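1,3-alpha-isomaltosidase (Kribbella flavida DSM 17836, PDB 5X3I) hydrolyses the alpha-1,3-glucosidic linkage of a cyclic tetrasaccharide made from starch, releasing isomaltose inside the cell. Local coordinates at residues 570-575 with 604-609; 574-579 with 615-620. The protein carries 1 engineered substitution. All blocks are in the same frame, centred on the assembly; numbering follows the deposited sequence.

Contact 1: 570-575 with 604-609. With SO4 (sulfate ion), chain H; SO4 (sulfate ion), chain G.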
ATOM      1  N   SER A 570     -12.215  -8.882   5.548  1.00 16.74           N
ATOM      2  CA  SER A 570     -11.866  -9.388   6.874  1.00 18.84           C
ATOM      3  C   SER A 570     -13.082  -9.457   7.778  1.00 18.08           C
ATOM      4  O   SER A 570     -13.942  -8.601   7.717  1.00 19.34           O
ATOM      5  CB  SER A 570     -10.786  -8.521   7.531  1.00 18.16           C
ATOM      6  OG  SER A 570     -10.358  -9.086   8.761  1.00 17.54           O
ATOM      7  N   GLY A 571     -13.134 -10.483   8.615  1.00 20.85           N
ATOM      8  CA  GLY A 571     -14.227 -10.659   9.550  1.00 24.77           C
ATOM      9  C   GLY A 571     -15.431 -11.360   8.948  1.00 26.49           C
ATOM     10  O   GLY A 571     -15.344 -11.908   7.854  1.00 25.80           O
ATOM     11  N   PRO A 572     -16.564 -11.349   9.665  1.00 27.67           N
ATOM     12  CA  PRO A 572     -17.786 -11.984   9.174  1.00 25.34           C
ATOM     13  C   PRO A 572     -18.193 -11.454   7.801  1.00 21.65           C
ATOM     14  O   PRO A 572     -17.888 -10.315   7.467  1.00 21.03           O
ATOM     15  CB  PRO A 572     -18.827 -11.612  10.232  1.00 26.53           C
ATOM     16  CG  PRO A 572     -18.033 -11.385  11.475  1.00 30.62           C
ATOM     17  CD  PRO A 572     -16.737 -10.778  11.014  1.00 29.63           C
ATOM     18  N   VAL A 573     -18.858 -12.300   7.024  1.00 20.27           N
ATOM     19  CA  VAL A 573     -19.360 -11.935   5.714  1.00 18.68           C
ATOM     20  C   VAL A 573     -20.217 -10.670   5.805  1.00 20.20           C
ATOM     21  O   VAL A 573     -21.039 -10.556   6.699  1.00 20.44           O
ATOM     22  CB  VAL A 573     -20.184 -13.094   5.113  1.00 20.12           C
ATOM     23  CG1 VAL A 573     -20.862 -12.672   3.831  1.00 18.06           C
ATOM     24  CG2 VAL A 573     -19.299 -14.316   4.889  1.00 19.88           C
ATOM     25  N   PRO A 574     -19.998  -9.704   4.901  1.00 19.31           N
ATOM     26  CA  PRO A 574     -20.795  -8.473   4.900  1.00 18.46           C
ATOM     27  C   PRO A 574     -22.285  -8.725   4.739  1.00 23.01           C
ATOM     28  O   PRO A 574     -22.673  -9.682   4.073  1.00 23.73           O
ATOM     29  CB  PRO A 574     -20.256  -7.710   3.685  1.00 17.25           C
ATOM     30  CG  PRO A 574     -19.613  -8.747   2.836  1.00 15.02           C
ATOM     31  CD  PRO A 574     -19.006  -9.697   3.817  1.00 16.91           C
ATOM     32  N   ASP A 575     -23.106  -7.865   5.326  1.00 23.03           N
ATOM     33  CA  ASP A 575     -24.543  -7.924   5.098  1.00 21.25           C
ATOM     34  C   ASP A 575     -24.863  -7.542   3.650  1.00 22.41           C
ATOM     35  O   ASP A 575     -24.034  -6.959   2.951  1.00 23.53           O
ATOM     36  CB  ASP A 575     -25.294  -7.019   6.083  1.00 25.40           C
ATOM     37  CG  ASP A 575     -24.853  -5.579   6.005  1.00 26.54           C
ATOM     38  OD1 ASP A 575     -25.428  -4.822   5.205  1.00 29.36           O
ATOM     39  OD2 ASP A 575     -23.921  -5.203   6.745  1.00 37.57           O
ATOM     40  N   PRO A 604     -18.790 -21.913   9.014  1.00 36.10           N
ATOM     41  CA  PRO A 604     -19.078 -21.634   7.607  1.00 34.96           C
ATOM     42  C   PRO A 604     -17.970 -20.832   6.925  1.00 29.54           C
ATOM     43  O   PRO A 604     -17.109 -20.271   7.597  1.00 30.01           O
ATOM     44  CB  PRO A 604     -20.369 -20.823   7.680  1.00 31.96           C
ATOM     45  CG  PRO A 604     -20.239 -20.080   8.956  1.00 34.49           C
ATOM     46  CD  PRO A 604     -19.530 -21.007   9.908  1.00 32.47           C
ATOM     47  N   LEU A 605     -17.993 -20.810   5.599  1.00 25.54           N
ATOM     48  CA  LEU A 605     -17.026 -20.053   4.820  1.00 23.14           C
ATOM     49  C   LEU A 605     -17.169 -18.552   5.041  1.00 22.31           C
ATOM     50  O   LEU A 605     -18.236 -18.062   5.367  1.00 23.32           O
ATOM     51  CB  LEU A 605     -17.181 -20.378   3.334  1.00 19.74           C
ATOM     52  CG  LEU A 605     -17.041 -21.859   2.972  1.00 21.83           C
ATOM     53  CD1 LEU A 605     -17.324 -22.081   1.502  1.00 19.14           C
ATOM     54  CD2 LEU A 605     -15.658 -22.366   3.332  1.00 21.30           C
ATOM     55  N   ARG A 606     -16.051 -17.851   4.939  1.00 20.96           N
ATOM     56  CA  ARG A 606     -16.006 -16.391   4.872  1.00 20.94           C
ATOM     57  C   ARG A 606     -15.872 -15.798   3.448  1.00 19.98           C
ATOM     58  O   ARG A 606     -15.522 -14.626   3.294  1.00 18.96           O
ATOM     59  CB  ARG A 606     -14.947 -15.865   5.823  1.00 22.89           C
ATOM     60  CG  ARG A 606     -15.491 -15.929   7.252  1.00 26.18           C
ATOM     61  CD  ARG A 606     -14.682 -15.153   8.270  1.00 29.70           C
ATOM     62  NE  ARG A 606     -15.330 -15.192   9.578  1.00 32.67           N
ATOM     63  CZ  ARG A 606     -14.896 -14.534  10.650  1.00 34.89           C
ATOM     64  NH1 ARG A 606     -13.810 -13.778  10.584  1.00 30.00           N
ATOM     65  NH2 ARG A 606     -15.553 -14.632  11.792  1.00 36.44           N
ATOM     66  N   ASP A 607     -16.046 -16.630   2.421  1.00 19.51           N
ATOM     67  CA  ASP A 607     -15.998 -16.156   1.032  1.00 17.46           C
ATOM     68  C   ASP A 607     -16.853 -14.903   0.806  1.00 18.17           C
ATOM     69  O   ASP A 607     -17.915 -14.728   1.398  1.00 19.10           O
ATOM     70  CB  ASP A 607     -16.488 -17.238   0.050  1.00 16.54           C
ATOM     71  CG  ASP A 607     -15.479 -18.355  -0.174  1.00 16.02           C
ATOM     72  OD1 ASP A 607     -14.633 -18.607   0.702  1.00 16.58           O
ATOM     73  OD2 ASP A 607     -15.548 -18.999  -1.242  1.00 16.12           O
ATOM     74  N   ARG A 608     -16.323 -14.004  -0.004  1.00 15.22           N
ATOM     75  CA  ARG A 608     -17.023 -12.813  -0.468  1.00 15.34           C
ATOM     76  C   ARG A 608     -17.715 -13.009  -1.830  1.00 15.61           C
ATOM     77  O   ARG A 608     -18.031 -12.029  -2.503  1.00 18.21           O
ATOM     78  CB  ARG A 608     -16.084 -11.614  -0.506  1.00 16.53           C
ATOM     79  CG  ARG A 608     -16.158 -10.745   0.766  1.00 15.35           C
ATOM     80  CD  ARG A 608     -15.822 -11.522   2.049  1.00 16.32           C
ATOM     81  NE  ARG A 608     -15.683 -10.618   3.192  1.00 17.49           N
ATOM     82  CZ  ARG A 608     -15.613 -10.994   4.467  1.00 18.55           C
ATOM     83  NH1 ARG A 608     -15.671 -12.274   4.799  1.00 20.01           N
ATOM     84  NH2 ARG A 608     -15.493 -10.076   5.420  1.00 16.71           N
ATOM     85  N   THR A 609     -17.787 -14.247  -2.315  1.00 15.18           N
ATOM     86  CA  THR A 609     -18.548 -14.516  -3.542  1.00 17.20           C
ATOM     87  C   THR A 609     -20.009 -14.052  -3.418  1.00 17.95           C
ATOM     88  O   THR A 609     -20.585 -14.075  -2.343  1.00 18.93           O
ATOM     89  CB  THR A 609     -18.528 -16.014  -3.914  1.00 16.47           C
ATOM     90  OG1 THR A 609     -19.201 -16.781  -2.906  1.00 15.40           O
ATOM     91  CG2 THR A 609     -17.098 -16.504  -4.087  1.00 14.30           C
TER
HETATM   92  S   SO4 H 806     -18.664 -16.091  11.183  1.00 69.35           S
HETATM   93  O1  SO4 H 806     -19.772 -15.344  10.600  1.00 55.00           O
HETATM   94  O2  SO4 H 806     -17.952 -16.842  10.149  1.00 45.89           O
HETATM   95  O3  SO4 H 806     -17.762 -15.135  11.811  1.00 54.15           O
HETATM   96  O4  SO4 H 806     -19.167 -17.018  12.191  1.00 55.76           O
HETATM   97  S   SO4 G 805     -13.889 -12.369  14.116  1.00 62.55           S
HETATM   98  O1  SO4 G 805     -15.255 -12.872  14.148  1.00 47.60           O
HETATM   99  O2  SO4 G 805     -13.175 -12.891  12.959  1.00 47.71           O
HETATM  100  O3  SO4 G 805     -13.920 -10.912  14.047  1.00 54.31           O
HETATM  101  O4  SO4 G 805     -13.189 -12.797  15.322  1.00 64.40           O
HETATM  102  O   HOH W   1     -11.677 -12.950   8.657  1.00 32.25           O
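Arg606 and Arg608 reach across to the backbone of 570-575, joining the loops that follow the last two strands, 562-565 and 591-593, of the family 31 TIM barrel. The hydrogen bonds across the contact come from the Arg608 guanidinium. Arg608 NH1 and Arg608 NH2 grip one acceptor end-on, each 3.1 Å from Gly571 O, which sits in the guanidinium plane. The two bonds differ at the carbonyl. NH1 is tilted 22° from its plane, while NH2 stands well above it, on the same face. Arg608 NH1 also donates to Arg606 O at 2.8 Å, within its own loop. The Arg608 chain bends at chi2 (59°), which turns its end back toward Gly571. Outside the two segments, Gly568 O accepts from NE and Ser539 OG pairs with NH2. These bonds fix the rotation of the group.

Packing backs up this grip. Pro574 CD lies over one face of the Arg608 guanidinium, 3.5 Å from NE, and Val573 CA covers the rim of the same face. Val573 CG2 rests 3.8 Å from Asp607 O and also touches Arg606 CA. The Arg606 guanidinium lies flat against the other loop, with Pro572 N over its centre and Gly571 C nearer its rim.

Anions and water meet the edge of Arg606. Its chain is extended from CG to NE and carries the charge to two sulfates, probably from the crystallisation liquor. Arg606 NE bonds O2 of the chain H sulfate almost straight, at 172°. Arg606 NH2 lies implausibly near that ion, so its own bonds are less certain. Arg606 NH1 gives a 2.6 Å bond to O2 of the chain G sulfate. A water bridges the loops, accepting from Arg606 NH1 at 3.0 Å and from Gly571 N at 2.9 Å.

Contact 2: 574-579 with 615-620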
ATOM      1  N   PRO A 574     -19.998  -9.704   4.901  1.00 19.31           N
ATOM      2  CA  PRO A 574     -20.795  -8.473   4.900  1.00 18.46           C
ATOM      3  C   PRO A 574     -22.285  -8.725   4.739  1.00 23.01           C
ATOM      4  O   PRO A 574     -22.673  -9.682   4.073  1.00 23.73           O
ATOM      5  CB  PRO A 574     -20.256  -7.710   3.685  1.00 17.25           C
ATOM      6  CG  PRO A 574     -19.613  -8.747   2.836  1.00 15.02           C
ATOM      7  CD  PRO A 574     -19.006  -9.697   3.817  1.00 16.91           C
ATOM      8  N   ASP A 575     -23.106  -7.865   5.326  1.00 23.03           N
ATOM      9  CA  ASP A 575     -24.543  -7.924   5.098  1.00 21.25           C
ATOM     10  C   ASP A 575     -24.863  -7.542   3.650  1.00 22.41           C
ATOM     11  O   ASP A 575     -24.034  -6.959   2.951  1.00 23.53           O
ATOM     12  CB  ASP A 575     -25.294  -7.019   6.083  1.00 25.40           C
ATOM     13  CG  ASP A 575     -24.853  -5.579   6.005  1.00 26.54           C
ATOM     14  OD1 ASP A 575     -25.428  -4.822   5.205  1.00 29.36           O
ATOM     15  OD2 ASP A 575     -23.921  -5.203   6.745  1.00 37.57           O
ATOM     16  N   ALA A 576     -26.055  -7.914   3.193  1.00 24.04           N
ATOM     17  CA  ALA A 576     -26.436  -7.735   1.793  1.00 22.36           C
ATOM     18  C   ALA A 576     -26.393  -6.280   1.336  1.00 20.61           C
ATOM     19  O   ALA A 576     -26.011  -5.993   0.204  1.00 21.55           O
ATOM     20  CB  ALA A 576     -27.824  -8.318   1.550  1.00 19.81           C
ATOM     21  N   GLU A 577     -26.780  -5.361   2.211  1.00 21.19           N
ATOM     22  CA  GLU A 577     -26.860  -3.959   1.821  1.00 20.73           C
ATOM     23  C   GLU A 577     -25.480  -3.353   1.567  1.00 20.24           C
ATOM     24  O   GLU A 577     -25.268  -2.708   0.549  1.00 20.67           O
ATOM     25  CB  GLU A 577     -27.607  -3.138   2.879  1.00 19.85           C
ATOM     26  CG  GLU A 577     -27.693  -1.657   2.553  1.00 21.88           C
ATOM     27  CD  GLU A 577     -28.443  -0.862   3.616  1.00 26.32           C
ATOM     28  OE1 GLU A 577     -28.571  -1.360   4.747  1.00 26.95           O
ATOM     29  OE2 GLU A 577     -28.894   0.259   3.318  1.00 28.18           O
ATOM     30  N   LEU A 578     -24.551  -3.552   2.493  1.00 20.01           N
ATOM     31  CA  LEU A 578     -23.181  -3.080   2.301  1.00 18.35           C
ATOM     32  C   LEU A 578     -22.559  -3.711   1.055  1.00 19.95           C
ATOM     33  O   LEU A 578     -21.957  -3.025   0.245  1.00 22.30           O
ATOM     34  CB  LEU A 578     -22.320  -3.390   3.528  1.00 17.68           C
ATOM     35  CG  LEU A 578     -20.817  -3.152   3.380  1.00 20.71           C
ATOM     36  CD1 LEU A 578     -20.530  -1.710   3.031  1.00 15.85           C
ATOM     37  CD2 LEU A 578     -20.048  -3.577   4.633  1.00 17.98           C
ATOM     38  N   TYR A 579     -22.723  -5.019   0.908  1.00 19.90           N
ATOM     39  CA  TYR A 579     -22.137  -5.743  -0.223  1.00 18.21           C
ATOM     40  C   TYR A 579     -22.607  -5.154  -1.555  1.00 17.47           C
ATOM     41  O   TYR A 579     -21.796  -4.837  -2.416  1.00 19.58           O
ATOM     42  CB  TYR A 579     -22.489  -7.225  -0.134  1.00 16.73           C
ATOM     43  CG  TYR A 579     -21.812  -8.125  -1.152  1.00 16.72           C
ATOM     44  CD1 TYR A 579     -20.450  -8.392  -1.082  1.00 15.64           C
ATOM     45  CD2 TYR A 579     -22.546  -8.734  -2.157  1.00 15.90           C
ATOM     46  CE1 TYR A 579     -19.838  -9.235  -2.000  1.00 16.08           C
ATOM     47  CE2 TYR A 579     -21.948  -9.581  -3.076  1.00 16.42           C
ATOM     48  CZ  TYR A 579     -20.593  -9.827  -2.996  1.00 15.73           C
ATOM     49  OH  TYR A 579     -20.000 -10.671  -3.910  1.00 18.20           O
ATOM     50  N   GLU A 615     -26.204 -16.638   0.460  1.00 21.58           N
ATOM     51  CA  GLU A 615     -26.480 -17.740   1.364  1.00 21.67           C
ATOM     52  C   GLU A 615     -26.383 -17.319   2.823  1.00 24.44           C
ATOM     53  O   GLU A 615     -27.205 -17.718   3.639  1.00 26.30           O
ATOM     54  CB  GLU A 615     -25.526 -18.905   1.108  1.00 24.82           C
ATOM     55  CG  GLU A 615     -25.754 -20.076   2.047  1.00 35.41           C
ATOM     56  CD  GLU A 615     -24.934 -21.300   1.687  1.00 48.77           C
ATOM     57  OE1 GLU A 615     -24.327 -21.321   0.593  1.00 50.82           O
ATOM     58  OE2 GLU A 615     -24.897 -22.248   2.501  1.00 53.15           O
ATOM     59  N   THR A 616     -25.374 -16.520   3.148  1.00 24.56           N
ATOM     60  CA  THR A 616     -25.143 -16.130   4.527  1.00 21.58           C
ATOM     61  C   THR A 616     -26.258 -15.215   4.994  1.00 21.93           C
ATOM     62  O   THR A 616     -26.794 -15.387   6.082  1.00 23.45           O
ATOM     63  CB  THR A 616     -23.786 -15.423   4.714  1.00 21.79           C
ATOM     64  OG1 THR A 616     -22.736 -16.285   4.268  1.00 25.94           O
ATOM     65  CG2 THR A 616     -23.551 -15.125   6.176  1.00 23.43           C
ATOM     66  N   THR A 617     -26.602 -14.249   4.154  1.00 23.85           N
ATOM     67  CA  THR A 617     -27.608 -13.254   4.486  1.00 21.80           C
ATOM     68  C   THR A 617     -29.038 -13.750   4.311  1.00 26.76           C
ATOM     69  O   THR A 617     -29.962 -13.214   4.915  1.00 25.76           O
ATOM     70  CB  THR A 617     -27.434 -11.996   3.636  1.00 21.42           C
ATOM     71  OG1 THR A 617     -27.632 -12.323   2.256  1.00 24.24           O
ATOM     72  CG2 THR A 617     -26.043 -11.409   3.837  1.00 19.95           C
ATOM     73  N   GLY A 618     -29.218 -14.772   3.482  1.00 25.15           N
ATOM     74  CA  GLY A 618     -30.546 -15.209   3.099  1.00 25.02           C
ATOM     75  C   GLY A 618     -31.251 -14.207   2.202  1.00 25.63           C
ATOM     76  O   GLY A 618     -32.469 -14.228   2.093  1.00 30.15           O
ATOM     77  N   ASP A 619     -30.488 -13.329   1.554  1.00 27.30           N
ATOM     78  CA  ASP A 619     -31.061 -12.280   0.711  1.00 22.81           C
ATOM     79  C   ASP A 619     -31.038 -12.684  -0.757  1.00 26.79           C
ATOM     80  O   ASP A 619     -29.972 -12.853  -1.345  1.00 26.69           O
ATOM     81  CB  ASP A 619     -30.302 -10.966   0.910  1.00 24.25           C
ATOM     82  CG  ASP A 619     -31.086  -9.752   0.439  1.00 27.42           C
ATOM     83  OD1 ASP A 619     -31.645  -9.779  -0.676  1.00 30.39           O
ATOM     84  OD2 ASP A 619     -31.140  -8.758   1.188  1.00 27.85           O
ATOM     85  N   ASP A 620     -32.220 -12.819  -1.351  1.00 27.77           N
ATOM     86  CA  ASP A 620     -32.332 -13.346  -2.704  1.00 25.70           C
ATOM     87  C   ASP A 620     -32.186 -12.256  -3.753  1.00 24.22           C
ATOM     88  O   ASP A 620     -32.360 -12.510  -4.928  1.00 29.34           O
ATOM     89  CB  ASP A 620     -33.654 -14.107  -2.893  1.00 34.06           C
ATOM     90  CG  ASP A 620     -34.876 -13.263  -2.598  1.00 36.02           C
ATOM     91  OD1 ASP A 620     -34.954 -12.108  -3.062  1.00 35.28           O
ATOM     92  OD2 ASP A 620     -35.777 -13.768  -1.897  1.00 45.00           O
TER
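Ala576 meets Thr617 and Asp619 where the start of one TIM-barrel helix, 576-586, faces the C-terminal end of another, 610-617. The tight part is small and centres on the Ala576 methyl, which points at the other segment. Ala576 CB lies 3.4 Å from Asp619 OD2 and 3.7 Å from Asp619 CB. The Asp619 carboxylate therefore lies against a methyl here; its charge is paired with Arg621. Val622 of the next helix also touches Ala576.

The Thr617 methyl fills the neighbouring position. Thr617 CG2 sits 3.6 Å from Ala576 N and 3.8 Å from Pro574 O. CG2 stands anti to the carbonyl carbon (chi1, measured to OG1, 63°), which turns the methyl to the other segment and leaves OG1 to its own chain. OG1 accepts from Asp619 N, forming an ST turn around Gly618, and it also bonds Val613 O in the helix.

The contact thins out toward Asp575, which is exposed and whose backbone alone comes near Thr617, with Asp575 CA 4.0 Å from Thr617 CG2. Its side chain points away and acts as the N-cap of its own helix. Leu578 N donates to Asp575 OD1 at 3.1 Å, approaching from above the carboxylate plane.

In the fold
Contacts 1 and 2 share Pro574 and Asp575, and their centres lie about 10 Å apart. The chain leaves the loop of contact 1 and enters helix 576-586 in contact 2. Helix 610-617 follows directly on the other loop of contact 1. They touch at several points, among them Tyr579 OH, which lies 2.8 Å from Arg608 O, a probable hydrogen bond, and Val573 CG2, which packs 4.0 Å from Thr616 OG1. Contact 1 is the one near the catalytic centre. The side chain of Ser570 is about 6 Å from that of Asp536, the inferred proton donor, and Ser570 OG bonds Glu597 and Lys212. Contact 2 lies away from the annotated sites.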